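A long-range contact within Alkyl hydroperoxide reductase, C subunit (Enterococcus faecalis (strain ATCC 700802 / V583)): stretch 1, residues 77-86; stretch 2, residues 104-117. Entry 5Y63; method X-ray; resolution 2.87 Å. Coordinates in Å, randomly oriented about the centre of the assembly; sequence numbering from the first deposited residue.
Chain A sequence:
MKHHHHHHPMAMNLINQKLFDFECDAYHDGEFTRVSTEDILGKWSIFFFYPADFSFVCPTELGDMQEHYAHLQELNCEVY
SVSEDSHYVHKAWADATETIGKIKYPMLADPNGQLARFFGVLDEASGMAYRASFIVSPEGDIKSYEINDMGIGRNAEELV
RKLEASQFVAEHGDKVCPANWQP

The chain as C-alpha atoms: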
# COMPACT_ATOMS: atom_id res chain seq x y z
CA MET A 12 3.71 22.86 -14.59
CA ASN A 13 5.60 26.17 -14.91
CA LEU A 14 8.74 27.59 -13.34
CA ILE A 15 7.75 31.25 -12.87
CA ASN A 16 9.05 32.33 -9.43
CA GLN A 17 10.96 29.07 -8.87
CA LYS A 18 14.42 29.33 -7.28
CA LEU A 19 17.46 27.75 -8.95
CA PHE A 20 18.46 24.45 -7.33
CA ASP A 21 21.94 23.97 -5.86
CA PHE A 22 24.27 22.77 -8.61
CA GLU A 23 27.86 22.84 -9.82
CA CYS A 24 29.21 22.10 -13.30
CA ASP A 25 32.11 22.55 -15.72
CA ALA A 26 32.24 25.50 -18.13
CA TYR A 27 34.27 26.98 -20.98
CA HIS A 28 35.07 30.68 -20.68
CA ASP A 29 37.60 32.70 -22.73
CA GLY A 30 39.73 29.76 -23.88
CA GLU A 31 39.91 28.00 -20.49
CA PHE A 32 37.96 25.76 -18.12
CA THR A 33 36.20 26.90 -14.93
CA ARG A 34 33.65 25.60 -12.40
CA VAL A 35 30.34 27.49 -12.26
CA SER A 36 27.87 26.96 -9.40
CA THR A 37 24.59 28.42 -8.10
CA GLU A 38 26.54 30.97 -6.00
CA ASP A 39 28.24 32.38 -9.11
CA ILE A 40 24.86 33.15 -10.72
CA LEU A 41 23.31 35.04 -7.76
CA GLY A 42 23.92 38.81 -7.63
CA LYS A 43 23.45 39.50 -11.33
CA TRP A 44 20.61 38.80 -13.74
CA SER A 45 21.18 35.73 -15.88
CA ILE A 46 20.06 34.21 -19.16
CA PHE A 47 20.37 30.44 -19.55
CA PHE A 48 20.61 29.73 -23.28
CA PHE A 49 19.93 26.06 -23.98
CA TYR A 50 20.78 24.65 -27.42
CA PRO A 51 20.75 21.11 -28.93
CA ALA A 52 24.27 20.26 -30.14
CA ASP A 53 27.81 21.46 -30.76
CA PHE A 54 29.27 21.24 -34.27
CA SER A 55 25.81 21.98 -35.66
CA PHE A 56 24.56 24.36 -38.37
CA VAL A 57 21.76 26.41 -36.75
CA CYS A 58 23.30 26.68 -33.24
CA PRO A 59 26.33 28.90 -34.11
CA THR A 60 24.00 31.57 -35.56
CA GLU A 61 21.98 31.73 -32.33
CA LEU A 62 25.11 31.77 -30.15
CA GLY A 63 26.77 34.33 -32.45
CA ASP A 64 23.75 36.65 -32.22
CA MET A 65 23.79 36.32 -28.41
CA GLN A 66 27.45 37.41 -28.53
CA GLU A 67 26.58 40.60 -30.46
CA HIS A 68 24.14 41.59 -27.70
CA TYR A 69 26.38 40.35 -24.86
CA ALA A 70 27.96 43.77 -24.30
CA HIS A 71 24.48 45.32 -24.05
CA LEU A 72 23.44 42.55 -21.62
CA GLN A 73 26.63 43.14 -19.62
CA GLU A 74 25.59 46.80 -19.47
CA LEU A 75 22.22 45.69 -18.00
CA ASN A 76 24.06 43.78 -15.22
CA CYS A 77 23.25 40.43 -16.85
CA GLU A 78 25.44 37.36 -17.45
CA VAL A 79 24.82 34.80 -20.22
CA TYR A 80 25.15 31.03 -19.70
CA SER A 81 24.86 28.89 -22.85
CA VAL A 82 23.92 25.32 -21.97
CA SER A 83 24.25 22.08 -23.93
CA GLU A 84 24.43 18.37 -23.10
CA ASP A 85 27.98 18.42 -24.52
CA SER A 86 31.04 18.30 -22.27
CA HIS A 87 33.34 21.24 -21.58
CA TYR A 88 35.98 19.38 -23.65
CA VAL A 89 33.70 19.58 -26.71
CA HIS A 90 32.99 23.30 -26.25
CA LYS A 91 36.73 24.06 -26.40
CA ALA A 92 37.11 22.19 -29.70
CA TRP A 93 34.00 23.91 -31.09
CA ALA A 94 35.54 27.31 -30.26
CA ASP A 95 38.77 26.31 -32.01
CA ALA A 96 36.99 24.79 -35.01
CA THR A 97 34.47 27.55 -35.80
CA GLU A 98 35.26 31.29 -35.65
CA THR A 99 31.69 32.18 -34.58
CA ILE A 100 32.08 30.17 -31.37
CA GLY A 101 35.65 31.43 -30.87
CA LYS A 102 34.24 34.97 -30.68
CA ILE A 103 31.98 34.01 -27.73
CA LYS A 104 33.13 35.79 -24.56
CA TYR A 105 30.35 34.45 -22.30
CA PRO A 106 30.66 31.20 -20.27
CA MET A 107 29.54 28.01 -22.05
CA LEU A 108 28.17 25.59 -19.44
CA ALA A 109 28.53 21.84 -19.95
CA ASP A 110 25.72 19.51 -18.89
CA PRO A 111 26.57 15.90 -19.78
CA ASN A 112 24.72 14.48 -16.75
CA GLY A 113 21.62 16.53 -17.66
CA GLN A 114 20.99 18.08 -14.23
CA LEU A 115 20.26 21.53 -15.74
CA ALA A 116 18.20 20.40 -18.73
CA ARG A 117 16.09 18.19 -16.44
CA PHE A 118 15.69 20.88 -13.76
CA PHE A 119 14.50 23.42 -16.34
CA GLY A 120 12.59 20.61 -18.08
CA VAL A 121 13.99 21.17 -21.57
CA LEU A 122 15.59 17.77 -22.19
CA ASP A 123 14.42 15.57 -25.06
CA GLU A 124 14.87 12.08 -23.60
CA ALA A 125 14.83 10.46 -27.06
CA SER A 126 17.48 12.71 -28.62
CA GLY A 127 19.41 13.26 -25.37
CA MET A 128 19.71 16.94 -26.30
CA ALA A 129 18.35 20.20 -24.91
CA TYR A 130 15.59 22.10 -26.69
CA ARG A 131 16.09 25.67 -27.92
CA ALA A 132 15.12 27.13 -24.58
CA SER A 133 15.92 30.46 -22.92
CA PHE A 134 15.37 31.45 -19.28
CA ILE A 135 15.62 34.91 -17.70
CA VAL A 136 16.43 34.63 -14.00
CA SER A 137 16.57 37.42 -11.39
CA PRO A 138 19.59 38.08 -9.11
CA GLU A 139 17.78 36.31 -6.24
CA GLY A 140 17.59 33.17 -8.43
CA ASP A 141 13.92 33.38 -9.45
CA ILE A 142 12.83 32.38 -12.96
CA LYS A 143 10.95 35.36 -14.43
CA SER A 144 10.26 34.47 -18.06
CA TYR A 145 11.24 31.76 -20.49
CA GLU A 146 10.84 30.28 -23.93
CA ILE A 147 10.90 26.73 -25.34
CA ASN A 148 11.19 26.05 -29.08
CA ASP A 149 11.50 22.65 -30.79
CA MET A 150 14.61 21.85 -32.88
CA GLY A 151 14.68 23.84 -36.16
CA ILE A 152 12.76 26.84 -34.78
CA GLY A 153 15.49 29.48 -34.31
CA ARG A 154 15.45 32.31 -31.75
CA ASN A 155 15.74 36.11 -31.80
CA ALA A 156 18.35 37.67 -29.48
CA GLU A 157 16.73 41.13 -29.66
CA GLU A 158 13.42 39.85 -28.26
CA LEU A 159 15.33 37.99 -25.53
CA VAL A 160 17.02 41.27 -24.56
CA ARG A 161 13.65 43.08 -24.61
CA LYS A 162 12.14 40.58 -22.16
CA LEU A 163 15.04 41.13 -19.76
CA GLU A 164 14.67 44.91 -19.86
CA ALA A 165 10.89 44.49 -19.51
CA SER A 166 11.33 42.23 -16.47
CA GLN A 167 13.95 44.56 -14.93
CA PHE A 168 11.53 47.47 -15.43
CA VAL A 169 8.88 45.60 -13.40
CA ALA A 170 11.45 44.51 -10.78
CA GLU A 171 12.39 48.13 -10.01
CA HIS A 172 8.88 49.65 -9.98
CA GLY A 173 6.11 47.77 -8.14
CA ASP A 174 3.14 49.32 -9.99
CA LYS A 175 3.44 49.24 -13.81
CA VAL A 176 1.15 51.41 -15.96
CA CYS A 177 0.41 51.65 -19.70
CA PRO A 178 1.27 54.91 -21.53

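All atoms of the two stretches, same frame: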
# COMPACT_ATOMS: atom_id res chain seq x y z
N CYS A 77 23.73 41.78 -16.56
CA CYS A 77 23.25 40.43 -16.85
C CYS A 77 24.33 39.55 -17.48
O CYS A 77 24.97 39.94 -18.46
CB CYS A 77 22.04 40.48 -17.78
SG CYS A 77 21.30 38.86 -18.06
N GLU A 78 24.52 38.36 -16.92
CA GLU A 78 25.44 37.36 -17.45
C GLU A 78 24.68 36.38 -18.34
O GLU A 78 23.47 36.20 -18.19
CB GLU A 78 26.12 36.62 -16.29
CG GLU A 78 27.22 35.65 -16.69
CD GLU A 78 28.36 36.32 -17.44
OE1 GLU A 78 28.45 36.10 -18.67
OE2 GLU A 78 29.14 37.06 -16.82
N VAL A 79 25.40 35.77 -19.28
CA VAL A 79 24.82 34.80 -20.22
C VAL A 79 25.48 33.43 -20.00
O VAL A 79 26.70 33.33 -19.98
CB VAL A 79 25.03 35.25 -21.68
CG1 VAL A 79 24.48 34.22 -22.66
CG2 VAL A 79 24.39 36.61 -21.92
N TYR A 80 24.66 32.40 -19.86
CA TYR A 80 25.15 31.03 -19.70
C TYR A 80 24.55 30.12 -20.77
O TYR A 80 23.40 29.69 -20.65
CB TYR A 80 24.80 30.50 -18.31
CG TYR A 80 25.29 31.36 -17.17
CD1 TYR A 80 26.56 31.18 -16.63
CD2 TYR A 80 24.47 32.34 -16.62
CE1 TYR A 80 27.01 31.97 -15.59
CE2 TYR A 80 24.91 33.13 -15.57
CZ TYR A 80 26.19 32.94 -15.06
OH TYR A 80 26.63 33.73 -14.01
N SER A 81 25.32 29.83 -21.82
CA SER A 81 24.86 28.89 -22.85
C SER A 81 25.01 27.47 -22.32
O SER A 81 26.04 27.11 -21.75
CB SER A 81 25.64 29.07 -24.15
OG SER A 81 26.92 28.48 -24.09
N VAL A 82 23.97 26.66 -22.52
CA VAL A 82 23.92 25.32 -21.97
C VAL A 82 23.67 24.29 -23.07
O VAL A 82 22.81 24.48 -23.94
CB VAL A 82 22.83 25.18 -20.89
CG1 VAL A 82 23.06 23.93 -20.05
CG2 VAL A 82 22.79 26.41 -20.00
N SER A 83 24.42 23.20 -23.03
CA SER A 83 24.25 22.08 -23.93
C SER A 83 24.58 20.80 -23.18
O SER A 83 25.25 20.84 -22.14
CB SER A 83 25.14 22.26 -25.16
OG SER A 83 25.51 21.02 -25.75
N GLU A 84 24.13 19.67 -23.70
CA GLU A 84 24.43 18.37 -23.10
C GLU A 84 25.83 17.88 -23.48
O GLU A 84 26.20 16.75 -23.15
CB GLU A 84 23.36 17.34 -23.48
CG GLU A 84 21.95 17.72 -23.07
CD GLU A 84 21.79 17.85 -21.57
OE1 GLU A 84 21.67 16.80 -20.90
OE2 GLU A 84 21.77 18.99 -21.06
N ASP A 85 26.59 18.72 -24.18
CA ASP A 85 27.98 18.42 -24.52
C ASP A 85 28.90 18.73 -23.34
O ASP A 85 28.56 19.54 -22.47
CB ASP A 85 28.40 19.23 -25.74
CG ASP A 85 27.65 18.82 -27.00
OD1 ASP A 85 27.89 17.70 -27.48
OD2 ASP A 85 26.83 19.62 -27.49
N SER A 86 30.06 18.08 -23.33
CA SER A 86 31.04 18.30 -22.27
C SER A 86 31.81 19.59 -22.53
O SER A 86 31.80 20.13 -23.63
CB SER A 86 32.02 17.13 -22.18
OG SER A 86 32.93 17.13 -23.27
N LYS A 104 32.46 35.39 -25.80
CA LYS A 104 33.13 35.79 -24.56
C LYS A 104 32.41 35.28 -23.32
O LYS A 104 33.01 35.23 -22.24
CB LYS A 104 33.26 37.32 -24.50
CG LYS A 104 34.21 37.92 -25.52
CD LYS A 104 35.66 37.57 -25.20
CE LYS A 104 36.64 38.32 -26.09
NZ LYS A 104 38.04 38.21 -25.59
N TYR A 105 31.14 34.92 -23.45
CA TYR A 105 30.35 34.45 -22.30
C TYR A 105 30.67 32.99 -21.95
O TYR A 105 31.22 32.26 -22.78
CB TYR A 105 28.84 34.66 -22.52
CG TYR A 105 28.25 34.14 -23.82
CD1 TYR A 105 27.92 32.80 -23.99
CD2 TYR A 105 27.97 35.02 -24.88
CE1 TYR A 105 27.37 32.33 -25.17
CE2 TYR A 105 27.42 34.56 -26.06
CZ TYR A 105 27.12 33.22 -26.20
OH TYR A 105 26.57 32.76 -27.38
N PRO A 106 30.37 32.57 -20.70
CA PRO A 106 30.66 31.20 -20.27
C PRO A 106 29.72 30.16 -20.88
O PRO A 106 28.50 30.30 -20.81
CB PRO A 106 30.47 31.26 -18.75
CG PRO A 106 29.57 32.41 -18.51
CD PRO A 106 29.90 33.41 -19.58
N MET A 107 30.30 29.12 -21.47
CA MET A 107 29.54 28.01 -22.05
C MET A 107 29.49 26.84 -21.07
O MET A 107 30.48 26.12 -20.89
CB MET A 107 30.20 27.56 -23.35
CG MET A 107 30.41 28.67 -24.36
SD MET A 107 31.13 28.05 -25.89
CE MET A 107 29.70 27.25 -26.63
N LEU A 108 28.34 26.65 -20.43
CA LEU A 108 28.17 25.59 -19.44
C LEU A 108 28.04 24.23 -20.11
O LEU A 108 27.40 24.10 -21.16
CB LEU A 108 26.93 25.84 -18.57
CG LEU A 108 26.84 27.17 -17.81
CD1 LEU A 108 25.62 27.16 -16.90
CD2 LEU A 108 28.10 27.46 -17.01
N ALA A 109 28.65 23.22 -19.50
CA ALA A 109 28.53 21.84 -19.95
C ALA A 109 27.54 21.13 -19.05
O ALA A 109 27.51 21.36 -17.84
CB ALA A 109 29.88 21.15 -19.89
N ASP A 110 26.72 20.26 -19.65
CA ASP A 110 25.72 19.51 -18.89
C ASP A 110 25.59 18.08 -19.40
O ASP A 110 24.52 17.68 -19.87
CB ASP A 110 24.37 20.24 -18.96
CG ASP A 110 23.33 19.65 -18.03
OD1 ASP A 110 23.71 19.08 -16.98
OD2 ASP A 110 22.13 19.74 -18.35
N PRO A 111 26.67 17.28 -19.31
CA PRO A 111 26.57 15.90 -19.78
C PRO A 111 25.66 15.01 -18.94
O PRO A 111 25.04 14.09 -19.47
CB PRO A 111 28.03 15.39 -19.72
CG PRO A 111 28.87 16.61 -19.56
CD PRO A 111 28.02 17.58 -18.81
N ASN A 112 25.59 15.26 -17.63
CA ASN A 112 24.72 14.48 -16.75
C ASN A 112 23.24 14.86 -16.89
O ASN A 112 22.37 14.07 -16.55
CB ASN A 112 25.17 14.57 -15.28
CG ASN A 112 25.13 15.98 -14.71
OD1 ASN A 112 24.35 16.83 -15.15
ND2 ASN A 112 25.97 16.23 -13.72
N GLY A 113 22.99 16.08 -17.37
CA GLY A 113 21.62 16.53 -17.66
C GLY A 113 20.90 17.20 -16.51
O GLY A 113 19.70 17.47 -16.61
N GLN A 114 21.61 17.48 -15.42
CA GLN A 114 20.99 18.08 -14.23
C GLN A 114 20.24 19.37 -14.56
O GLN A 114 19.10 19.56 -14.12
CB GLN A 114 22.05 18.32 -13.14
CG GLN A 114 23.06 19.42 -13.45
CD GLN A 114 24.24 19.47 -12.50
OE1 GLN A 114 25.35 19.79 -12.91
NE2 GLN A 114 24.00 19.17 -11.23
N LEU A 115 20.86 20.25 -15.36
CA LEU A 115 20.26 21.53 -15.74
C LEU A 115 19.05 21.33 -16.64
O LEU A 115 17.95 21.77 -16.32
CB LEU A 115 21.29 22.43 -16.44
CG LEU A 115 22.12 23.42 -15.60
CD1 LEU A 115 22.62 22.83 -14.29
CD2 LEU A 115 23.31 23.91 -16.41
N ALA A 116 19.26 20.65 -17.76
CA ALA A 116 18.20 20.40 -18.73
C ALA A 116 16.97 19.77 -18.08
O ALA A 116 15.84 20.14 -18.42
CB ALA A 116 18.71 19.52 -19.86
N ARG A 117 17.18 18.83 -17.16
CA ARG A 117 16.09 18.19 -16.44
C ARG A 117 15.43 19.11 -15.41
O ARG A 117 14.21 19.09 -15.25
CB ARG A 117 16.57 16.91 -15.75
CG ARG A 117 16.94 15.80 -16.71
CD ARG A 117 16.89 14.43 -16.06
NE ARG A 117 17.68 13.45 -16.82
CZ ARG A 117 18.98 13.24 -16.66
NH1 ARG A 117 19.59 12.32 -17.41
NH2 ARG A 117 19.70 13.92 -15.77
O HOH W 1 27.46 25.66 -23.98

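Strand 77-83 runs roughly parallel to the short strand 107-109, at 38° between their directions; loop and the start of a helix complete the contact. The two stretches bury 775 Å² of surface, both sides summed. Cys77 is buried but out of reach of the second stretch.

The contact begins at Glu78. Its side chain curls back, so that Glu78 OE1 accepts a hydrogen bond from Val79 N at 3.1 Å. Glu78 OE1 also lies 3.2 Å from Pro106 CD.

Val79 packs on Tyr105. Val79 CG1 sits over one face of the Tyr105 ring, 4.0 Å from its centroid, a CH-pi contact. Val79 CB is also 3.9 Å from Tyr105 CB. Val79 O is 3.2 Å from Pro106 CD; a proline has no amide proton to offer here.

Tyr80 turns its side chain to the same side of the sheet as Val82 and Leu108. Tyr80 CD1, a ring atom, is 3.8 Å from Pro106 CG, and Tyr80 CB is 3.7 Å from Leu108 CD1.

Ser81 is the centre of the backbone pairing and is bridged to Met107. Ser81 N gives a weak hydrogen bond to Pro106 O at 3.4 Å. Leu108 N donates to Ser81 O at 2.7 Å, the shortest hydrogen bond between the stretches. The small serine side chain lies close to its neighbour, with Ser81 OG 3.4 Å from Met107 CA. Water 1 links the stretches: it is hydrogen-bonded to Ser81 OG at 2.9 Å and donates to Leu108 O at 3.2 Å.

Val82 reaches two leucines. Val82 CG2 is 4.3 Å from Leu108 CD1, and Val82 CG1 is 3.6 Å from Leu115 CD2. It thus joins the strand to the helix that begins after Gly113.

Ser83 O and Asp85 O share one donor. Asp110 N makes a weak hydrogen bond to Ser83 O at 2.9 Å and another to Asp85 O at 3.4 Å. Ser83 OG accepts a hydrogen bond from Asp85 N at 3.0 Å.

Glu84 brings its carboxylate close to the start of the helix. Glu84 OE2 is only 2.8 Å from Asp110 OD2, a close approach of like charges. Asp110 OD2 also accepts a hydrogen bond from Ala116 N at 3.1 Å. Glu84 OE1 lies 3.3 Å from Gly113 CA. Gly113 has backbone angles that call for glycine, and a CB there would clash with Arg117 NH2.

The CA-to-CB bond of Asp85 points away, but Asp85 O is 3.3 Å from Ala109 CB. Ser86 closes the contact, with Ser86 CB 4.1 Å from Pro111 CG, while its side chain caps the helix that follows.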